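5'-Methylthioadenosine Nucleosidase (Arabidopsis thaliana, PDB 2QTT) is a plant nucleosidase of the phosphorylase superfamily, an alpha/beta protein built round a mixed beta-sheet and assembled here from two chains. Local coordinates at residues S27-V32 with I110-G115; L106-I111 with L213-V218; V137-R142 with T189-N194. All coordinates share one frame; numbering follows the deposited sequence. Where two conformers were deposited one is given.

From the N terminus, contact 1 closes the first long loop: strand 28-32 pairs with the start of strand 110-119, returning after helix 36-45, three further strands and helix 92-106. Contact 2 begins on that same start, sharing I110 and I111, and closes a second loop by bringing in the start of strand 217-226. Together they lay three neighbouring parallel strands side by side, with D109 of contact 2 reaching back to S27 and S28. Contact 3 opens and closes within the second loop. It sets the end of strand 130-138, a sheet neighbour of 217-226, against helix 185-193, and its centre lies about 25 Å from that of contact 1.

Contact 1 (S27-V32 with I110-G115); sequences SSVVFV and IIINAG
The F31 ring takes I112 on one face and A114 near its edge. I112 CB stands 4.1 Å from the centroid of the F31 ring, 24° off the normal and shifted toward the rim, a CH-pi contact. A114 CB meets F31 CD2 close to the ring plane, at 4.0 Å. With CG anti to its carbonyl carbon (chi1 -81°), F31 lies alongside I112 and points the same way; V29 CG2 reaches I112 CG1 at 3.7 Å on the sheet face that carries V29, F31 and I112. Helix 234-259 covers that sheet face through A252, I256 and V255. On the opposite sheet face, with V30, V32 and I111, V32 CG2 meets I111 CG2 at 3.9 Å, beneath helix 92-106.

The backbones form a parallel ladder, in register V30 to I111, F31 to I112 and V32 to N113, within the central sheet of this alpha/beta fold. I110 O accepts V30 N, I112 N gives to V30 O at 2.8 Å, and V32 N returns to I112 O. V32 O has two donors, which arrive from opposite faces of its carbonyl plane: A114 N at 3.3 Å and N113 ND2 at 2.9 Å. The acceptor lies close to the N113 amide plane. OD1 of the same amide accepts K221 NZ, so both ends of the group are held and its rotation is fixed. The lysine charge would probably polarise the amide and strengthen ND2 as a donor to the strand.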
loop_
_atom_site.group_PDB
_atom_site.type_symbol
_atom_site.label_atom_id
_atom_site.label_comp_id
_atom_site.label_asym_id
_atom_site.label_seq_id
_atom_site.Cartn_x
_atom_site.Cartn_y
_atom_site.Cartn_z
ATOM N N SER A 27 10.611 -23.399 10.157
ATOM C CA SER A 27 11.393 -22.908 11.299
ATOM C C SER A 27 10.859 -21.606 11.901
ATOM O O SER A 27 10.978 -21.386 13.113
ATOM C CB SER A 27 12.888 -22.821 10.962
ATOM O OG SER A 27 13.144 -22.062 9.799
ATOM N N SER A 28 10.273 -20.735 11.076
ATOM C CA SER A 28 9.700 -19.502 11.614
ATOM C C SER A 28 8.403 -19.046 10.941
ATOM O O SER A 28 8.118 -19.378 9.773
ATOM C CB SER A 28 10.728 -18.345 11.641
ATOM O OG SER A 28 10.877 -17.733 10.380
ATOM N N VAL A 29 7.636 -18.269 11.702
ATOM C CA VAL A 29 6.424 -17.632 11.204
ATOM C C VAL A 29 6.423 -16.144 11.555
ATOM O O VAL A 29 6.899 -15.754 12.631
ATOM C CB VAL A 29 5.136 -18.338 11.748
ATOM C CG1 VAL A 29 5.199 -18.546 13.256
ATOM C CG2 VAL A 29 3.855 -17.570 11.344
ATOM N N VAL A 30 5.935 -15.294 10.644
ATOM C CA VAL A 30 5.644 -13.924 11.076
ATOM C C VAL A 30 4.135 -13.666 11.019
ATOM O O VAL A 30 3.455 -13.995 10.031
ATOM C CB VAL A 30 6.407 -12.800 10.330
ATOM C CG1 VAL A 30 7.926 -12.927 10.475
ATOM C CG2 VAL A 30 6.019 -12.749 8.911
ATOM N N PHE A 31 3.624 -13.104 12.098
ATOM C CA PHE A 31 2.244 -12.616 12.143
ATOM C C PHE A 31 2.248 -11.141 11.781
ATOM O O PHE A 31 3.031 -10.364 12.346
ATOM C CB PHE A 31 1.654 -12.754 13.546
ATOM C CG PHE A 31 1.166 -14.124 13.864
ATOM C CD1 PHE A 31 2.065 -15.111 14.280
ATOM C CD2 PHE A 31 -0.189 -14.432 13.755
ATOM C CE1 PHE A 31 1.621 -16.396 14.592
ATOM C CE2 PHE A 31 -0.657 -15.717 14.061
ATOM C CZ PHE A 31 0.250 -16.704 14.481
ATOM N N VAL A 32 1.383 -10.758 10.849
ATOM C CA VAL A 32 1.175 -9.333 10.542
ATOM C C VAL A 32 -0.163 -8.968 11.162
ATOM O O VAL A 32 -1.207 -9.474 10.750
ATOM C CB VAL A 32 1.152 -9.025 9.011
ATOM C CG1 VAL A 32 0.862 -7.561 8.780
ATOM C CG2 VAL A 32 2.491 -9.403 8.346
ATOM N N ILE A 110 6.521 -18.669 6.617
ATOM C CA ILE A 110 5.103 -18.450 6.397
ATOM C C ILE A 110 4.673 -17.184 7.121
ATOM O O ILE A 110 5.249 -16.813 8.152
ATOM C CB ILE A 110 4.259 -19.723 6.821
ATOM C CG1 ILE A 110 2.755 -19.537 6.575
ATOM C CG2 ILE A 110 4.555 -20.148 8.276
ATOM C CD1 ILE A 110 2.027 -20.888 6.435
ATOM N N ILE A 111 3.670 -16.521 6.567
ATOM C CA ILE A 111 3.154 -15.290 7.110
ATOM C C ILE A 111 1.722 -15.543 7.432
ATOM O O ILE A 111 1.015 -16.181 6.652
ATOM C CB ILE A 111 3.174 -14.152 6.076
ATOM C CG1 ILE A 111 4.602 -13.824 5.630
ATOM C CG2 ILE A 111 2.382 -12.914 6.592
ATOM C CD1 ILE A 111 5.222 -12.642 6.310
ATOM N N ILE A 112 1.295 -15.049 8.587
ATOM C CA ILE A 112 -0.099 -15.120 8.989
ATOM C C ILE A 112 -0.618 -13.716 9.259
ATOM O O ILE A 112 -0.183 -13.046 10.206
ATOM C CB ILE A 112 -0.309 -16.009 10.238
ATOM C CG1 ILE A 112 0.400 -17.373 10.055
ATOM C CG2 ILE A 112 -1.819 -16.102 10.572
ATOM C CD1 ILE A 112 0.212 -18.417 11.186
ATOM N N ASN A 113 -1.535 -13.265 8.401
ATOM C CA ASN A 113 -2.297 -12.045 8.665
ATOM C C ASN A 113 -3.484 -12.380 9.578
ATOM O O ASN A 113 -4.422 -13.070 9.171
ATOM C CB ASN A 113 -2.754 -11.399 7.340
ATOM C CG ASN A 113 -3.541 -10.093 7.549
ATOM O OD1 ASN A 113 -4.558 -9.854 6.885
ATOM N ND2 ASN A 113 -3.068 -9.245 8.489
ATOM N N ALA A 114 -3.420 -11.908 10.825
ATOM C CA ALA A 114 -4.464 -12.167 11.814
ATOM C C ALA A 114 -5.083 -10.855 12.231
ATOM O O ALA A 114 -4.371 -9.885 12.453
ATOM C CB ALA A 114 -3.874 -12.901 13.063
ATOM N N GLY A 115 -6.406 -10.805 12.329
ATOM C CA GLY A 115 -7.054 -9.611 12.845
ATOM C C GLY A 115 -8.559 -9.751 12.863
ATOM O O GLY A 115 -9.095 -10.748 12.372
#

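Contact 2 (L106-I111 with L213-V218); sequences LKPDII and LKIPVV
I111 is bonded through both its N-H and its C=O to the segment 213-218, the opening rungs of a parallel strand pair in the alpha/beta sheet, each strand entered from a helix. I111 N gives to P216 O at 3.0 Å, and I111 O in turn accepts V218 N. Both donors lie nearly along the axis of the carbonyl they address. I111 and V217 therefore stand in register, their CG2 atoms on one face of the sheet.

On that face I215 CG2 presses on I111 CG1 at 3.6 Å, the two side chains crossing at a slant. I215 can do this because its CG2 is anti to its own backbone N, while I215 CD1 reaches across to 3.8 Å from P108 O. On the other side, the P216 ring crosses I110 at about a right angle, P216 CB lying 4.1 Å from I110 CG1.

Farther out, I103 of helix 92-106 touches both I111 and I215. Positive-phi residues make the turns out of the two helices: K107 after helix 92-106, and K214 as the C-prime residue of a Schellman motif. After K214, P216 meets F159 and L264; before it, L213 packs on L60 of the second subunit. On the 106-111 side, D109 OD2 takes hydrogen bonds from S27 N and S28 N, and D109 O sits 3.4 Å from P216 CD.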
loop_
_atom_site.group_PDB
_atom_site.type_symbol
_atom_site.label_atom_id
_atom_site.label_comp_id
_atom_site.label_asym_id
_atom_site.label_seq_id
_atom_site.Cartn_x
_atom_site.Cartn_y
_atom_site.Cartn_z
ATOM N N LEU A 106 13.517 -10.887 8.238
ATOM C CA LEU A 106 13.248 -12.022 9.131
ATOM C C LEU A 106 13.101 -13.372 8.460
ATOM O O LEU A 106 13.099 -14.383 9.139
ATOM C CB LEU A 106 12.005 -11.733 9.995
ATOM C CG LEU A 106 11.994 -10.322 10.577
ATOM C CD1 LEU A 106 10.696 -10.080 11.347
ATOM C CD2 LEU A 106 13.237 -10.075 11.442
ATOM N N LYS A 107 12.988 -13.388 7.131
ATOM C CA LYS A 107 13.000 -14.636 6.349
ATOM C C LYS A 107 11.987 -15.699 6.843
ATOM O O LYS A 107 12.350 -16.880 7.026
ATOM C CB LYS A 107 14.424 -15.224 6.318
ATOM C CG LYS A 107 15.570 -14.197 6.122
ATOM C CD LYS A 107 15.666 -13.680 4.710
ATOM C CE LYS A 107 16.910 -12.797 4.550
ATOM N NZ LYS A 107 16.865 -12.117 3.233
ATOM N N PRO A 108 10.699 -15.307 7.016
ATOM C CA PRO A 108 9.727 -16.267 7.557
ATOM C C PRO A 108 9.466 -17.397 6.567
ATOM O O PRO A 108 9.570 -17.182 5.354
ATOM C CB PRO A 108 8.452 -15.422 7.728
ATOM C CG PRO A 108 8.589 -14.310 6.715
ATOM C CD PRO A 108 10.075 -14.015 6.675
ATOM N N ASP A 109 9.148 -18.589 7.077
ATOM C CA ASP A 109 8.665 -19.678 6.220
ATOM C C ASP A 109 7.235 -19.425 5.800
ATOM O O ASP A 109 6.783 -19.925 4.775
ATOM C CB ASP A 109 8.726 -21.040 6.923
ATOM C CG ASP A 109 10.136 -21.476 7.199
ATOM O OD1 ASP A 109 10.836 -21.846 6.231
ATOM O OD2 ASP A 109 10.540 -21.428 8.372
ATOM N N ILE A 110 6.521 -18.669 6.617
ATOM C CA ILE A 110 5.103 -18.450 6.397
ATOM C C ILE A 110 4.673 -17.184 7.121
ATOM O O ILE A 110 5.249 -16.813 8.152
ATOM C CB ILE A 110 4.259 -19.723 6.821
ATOM C CG1 ILE A 110 2.755 -19.537 6.575
ATOM C CG2 ILE A 110 4.555 -20.148 8.276
ATOM C CD1 ILE A 110 2.027 -20.888 6.435
ATOM N N ILE A 111 3.670 -16.521 6.567
ATOM C CA ILE A 111 3.154 -15.290 7.110
ATOM C C ILE A 111 1.722 -15.543 7.432
ATOM O O ILE A 111 1.015 -16.181 6.652
ATOM C CB ILE A 111 3.174 -14.152 6.076
ATOM C CG1 ILE A 111 4.602 -13.824 5.630
ATOM C CG2 ILE A 111 2.382 -12.914 6.592
ATOM C CD1 ILE A 111 5.222 -12.642 6.310
ATOM N N LEU A 213 7.191 -11.855 -3.066
ATOM C CA LEU A 213 8.393 -12.423 -2.464
ATOM C C LEU A 213 8.313 -13.947 -2.279
ATOM O O LEU A 213 9.176 -14.547 -1.635
ATOM C CB LEU A 213 8.677 -11.715 -1.136
ATOM C CG LEU A 213 9.132 -10.255 -1.314
ATOM C CD1 LEU A 213 8.975 -9.531 -0.025
ATOM C CD2 LEU A 213 10.595 -10.173 -1.770
ATOM N N LYS A 214 7.251 -14.531 -2.836
ATOM C CA LYS A 214 6.978 -15.977 -2.867
ATOM C C LYS A 214 6.983 -16.620 -1.484
ATOM O O LYS A 214 7.592 -17.676 -1.277
ATOM C CB LYS A 214 7.936 -16.709 -3.831
ATOM C CG LYS A 214 7.899 -16.172 -5.272
ATOM C CD LYS A 214 6.530 -16.393 -5.912
ATOM C CE LYS A 214 6.502 -15.748 -7.280
ATOM N NZ LYS A 214 6.360 -14.275 -7.218
ATOM N N ILE A 215 6.307 -15.965 -0.540
ATOM C CA ILE A 215 6.139 -16.508 0.800
ATOM C C ILE A 215 4.701 -16.993 0.968
ATOM O O ILE A 215 3.777 -16.257 0.664
ATOM C CB ILE A 215 6.425 -15.451 1.889
ATOM C CG1 ILE A 215 7.787 -14.738 1.663
ATOM C CG2 ILE A 215 6.289 -16.070 3.315
ATOM C CD1 ILE A 215 9.027 -15.565 1.936
ATOM N N PRO A 216 4.508 -18.230 1.460
ATOM C CA PRO A 216 3.178 -18.739 1.826
ATOM C C PRO A 216 2.450 -17.815 2.799
ATOM O O PRO A 216 3.030 -17.347 3.775
ATOM C CB PRO A 216 3.495 -20.057 2.531
ATOM C CG PRO A 216 4.769 -20.505 1.926
ATOM C CD PRO A 216 5.554 -19.241 1.690
ATOM N N VAL A 217 1.181 -17.568 2.533
ATOM C CA VAL A 217 0.402 -16.664 3.371
ATOM C C VAL A 217 -0.923 -17.311 3.776
ATOM O O VAL A 217 -1.571 -17.987 2.972
ATOM C CB VAL A 217 0.161 -15.267 2.681
ATOM C CG1 VAL A 217 -0.768 -15.410 1.494
ATOM C CG2 VAL A 217 -0.404 -14.266 3.682
ATOM N N VAL A 218 -1.292 -17.093 5.033
ATOM C CA VAL A 218 -2.520 -17.586 5.650
ATOM C C VAL A 218 -3.211 -16.392 6.318
ATOM O O VAL A 218 -2.510 -15.460 6.754
ATOM C CB VAL A 218 -2.178 -18.667 6.718
ATOM C CG1 VAL A 218 -3.409 -19.081 7.522
ATOM C CG2 VAL A 218 -1.517 -19.894 6.062
#

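Contact 3 (V137-R142 with T189-N194); sequences VFHDRR and TLIIAN
H139 and I191 meet where the loop leaving strand 130-138 packs on helix 185-193, beside a bound adenine; the H139 side chain is about 6 Å from that ligand. I191 CD1 lies over one face of the imidazole, 3.7 Å from the H139 ring centroid and 17° off the normal, a CH-pi contact. H139 holds CG between its backbone N and carbonyl carbon (chi1 45°), which sets the ring alongside I191, both pointing the same way. S176 touches both side chains.

From the preceding helix residue, L190 CD2 rests 3.4 Å from H139 O. Its other branch, L190 CD1, meets the aliphatic part of R142 at CD, 4.1 Å off. This packing of a helix on the loop after a strand belongs to the outer part of the alpha/beta fold, next to the subunit interface: the R142 chain bends at chi3, and its guanidinium forms salt bridges with D187 and D182 of the second subunit.

V137 CG2 touches N194 CB at 4.1 Å. No direct hydrogen bond joins the segments; instead a water accepts from N194 ND2 at 2.7 Å and donates weakly to F138 O.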
loop_
_atom_site.group_PDB
_atom_site.type_symbol
_atom_site.label_atom_id
_atom_site.label_comp_id
_atom_site.label_asym_id
_atom_site.label_seq_id
_atom_site.Cartn_x
_atom_site.Cartn_y
_atom_site.Cartn_z
ATOM N N VAL A 137 -9.449 -10.504 -2.333
ATOM C CA VAL A 137 -9.590 -9.511 -3.395
ATOM C C VAL A 137 -9.618 -8.114 -2.767
ATOM O O VAL A 137 -9.795 -7.986 -1.558
ATOM C CB VAL A 137 -10.905 -9.696 -4.219
ATOM C CG1 VAL A 137 -10.864 -10.949 -5.072
ATOM C CG2 VAL A 137 -12.135 -9.658 -3.325
ATOM N N PHE A 138 -9.437 -7.086 -3.592
ATOM C CA PHE A 138 -9.744 -5.683 -3.245
ATOM C C PHE A 138 -11.125 -5.293 -3.756
ATOM O O PHE A 138 -11.517 -5.694 -4.871
ATOM C CB PHE A 138 -8.765 -4.738 -3.924
ATOM C CG PHE A 138 -7.344 -4.859 -3.437
ATOM C CD1 PHE A 138 -6.911 -4.112 -2.351
ATOM C CD2 PHE A 138 -6.439 -5.679 -4.106
ATOM C CE1 PHE A 138 -5.599 -4.196 -1.897
ATOM C CE2 PHE A 138 -5.118 -5.777 -3.673
ATOM C CZ PHE A 138 -4.694 -5.031 -2.566
ATOM N N HIS A 139 -11.842 -4.474 -2.986
ATOM C CA HIS A 139 -13.093 -3.893 -3.476
ATOM C C HIS A 139 -12.957 -2.416 -3.875
ATOM O O HIS A 139 -13.907 -1.826 -4.386
ATOM C CB HIS A 139 -14.274 -4.088 -2.508
ATOM C CG HIS A 139 -13.969 -3.807 -1.066
ATOM N ND1 HIS A 139 -13.990 -2.537 -0.518
ATOM C CD2 HIS A 139 -13.680 -4.648 -0.048
ATOM C CE1 HIS A 139 -13.704 -2.614 0.772
ATOM N NE2 HIS A 139 -13.504 -3.884 1.080
ATOM N N ASP A 140 -11.778 -1.828 -3.669
ATOM C CA ASP A 140 -11.623 -0.379 -3.912
ATOM C C ASP A 140 -10.516 -0.010 -4.895
ATOM O O ASP A 140 -9.990 1.109 -4.878
ATOM C CB ASP A 140 -11.451 0.364 -2.576
ATOM C CG ASP A 140 -10.116 0.089 -1.919
ATOM O OD1 ASP A 140 -9.470 -0.933 -2.276
ATOM O OD2 ASP A 140 -9.721 0.893 -1.047
ATOM N N ARG A 141 -10.148 -0.943 -5.759
ATOM C CA ARG A 141 -9.201 -0.618 -6.817
ATOM C C ARG A 141 -9.875 -0.819 -8.169
ATOM O O ARG A 141 -9.678 -1.845 -8.822
ATOM C CB ARG A 141 -7.886 -1.430 -6.697
ATOM C CG ARG A 141 -7.341 -1.513 -5.249
ATOM C CD ARG A 141 -5.876 -1.879 -5.199
ATOM N NE ARG A 141 -5.516 -3.063 -5.999
ATOM C CZ ARG A 141 -4.266 -3.517 -6.113
ATOM N NH1 ARG A 141 -3.262 -2.890 -5.493
ATOM N NH2 ARG A 141 -4.007 -4.586 -6.846
ATOM N N ARG A 142 -10.673 0.173 -8.569
ATOM C CA ARG A 142 -11.521 0.067 -9.757
ATOM C C ARG A 142 -10.815 0.709 -10.939
ATOM O O ARG A 142 -10.621 1.939 -10.980
ATOM C CB ARG A 142 -12.894 0.709 -9.516
ATOM C CG ARG A 142 -13.663 0.209 -8.261
ATOM C CD ARG A 142 -14.899 1.075 -8.006
ATOM N NE ARG A 142 -14.554 2.499 -8.152
ATOM C CZ ARG A 142 -14.270 3.321 -7.149
ATOM N NH1 ARG A 142 -14.363 2.887 -5.901
ATOM N NH2 ARG A 142 -13.928 4.583 -7.399
ATOM N N THR A 189 -21.182 -3.185 -4.135
ATOM C CA THR A 189 -21.329 -3.744 -5.476
ATOM C C THR A 189 -20.179 -4.698 -5.843
ATOM O O THR A 189 -20.436 -5.818 -6.322
ATOM C CB THR A 189 -21.483 -2.606 -6.510
ATOM O OG1 THR A 189 -22.662 -1.864 -6.179
ATOM C CG2 THR A 189 -21.590 -3.138 -7.917
ATOM N N LEU A 190 -18.927 -4.277 -5.617
ATOM C CA LEU A 190 -17.794 -5.175 -5.863
ATOM C C LEU A 190 -17.779 -6.360 -4.903
ATOM O O LEU A 190 -17.570 -7.493 -5.319
ATOM C CB LEU A 190 -16.448 -4.444 -5.824
ATOM C CG LEU A 190 -15.943 -3.918 -7.163
ATOM C CD1 LEU A 190 -16.587 -2.599 -7.577
ATOM C CD2 LEU A 190 -14.431 -3.756 -7.115
ATOM N N ILE A 191 -18.010 -6.097 -3.625
ATOM C CA ILE A 191 -18.046 -7.156 -2.621
ATOM C C ILE A 191 -19.110 -8.219 -2.962
ATOM O O ILE A 191 -18.825 -9.425 -2.877
ATOM C CB ILE A 191 -18.224 -6.561 -1.192
ATOM C CG1 ILE A 191 -17.006 -5.702 -0.828
ATOM C CG2 ILE A 191 -18.483 -7.660 -0.119
ATOM C CD1 ILE A 191 -17.193 -4.859 0.400
ATOM N N ILE A 192 -20.318 -7.793 -3.353
ATOM C CA ILE A 192 -21.360 -8.756 -3.798
ATOM C C ILE A 192 -20.947 -9.497 -5.074
ATOM O O ILE A 192 -21.053 -10.735 -5.157
ATOM C CB ILE A 192 -22.762 -8.113 -3.974
ATOM C CG1 ILE A 192 -23.246 -7.492 -2.658
ATOM C CG2 ILE A 192 -23.785 -9.165 -4.445
ATOM C CD1 ILE A 192 -24.461 -6.521 -2.846
ATOM N N ALA A 193 -20.429 -8.750 -6.047
ATOM C CA ALA A 193 -19.958 -9.321 -7.318
ATOM C C ALA A 193 -18.885 -10.385 -7.086
ATOM O O ALA A 193 -18.888 -11.436 -7.738
ATOM C CB ALA A 193 -19.419 -8.223 -8.220
ATOM N N ASN A 194 -17.980 -10.114 -6.141
ATOM C CA ASN A 194 -16.889 -11.029 -5.838
ATOM C C ASN A 194 -17.226 -12.101 -4.809
ATOM O O ASN A 194 -16.374 -12.915 -4.478
ATOM C CB ASN A 194 -15.645 -10.238 -5.404
ATOM C CG ASN A 194 -14.977 -9.538 -6.567
ATOM O OD1 ASN A 194 -14.795 -10.130 -7.642
ATOM N ND2 ASN A 194 -14.593 -8.283 -6.364
HETATM O O HOH W 1 -14.380 -7.338 -3.852
#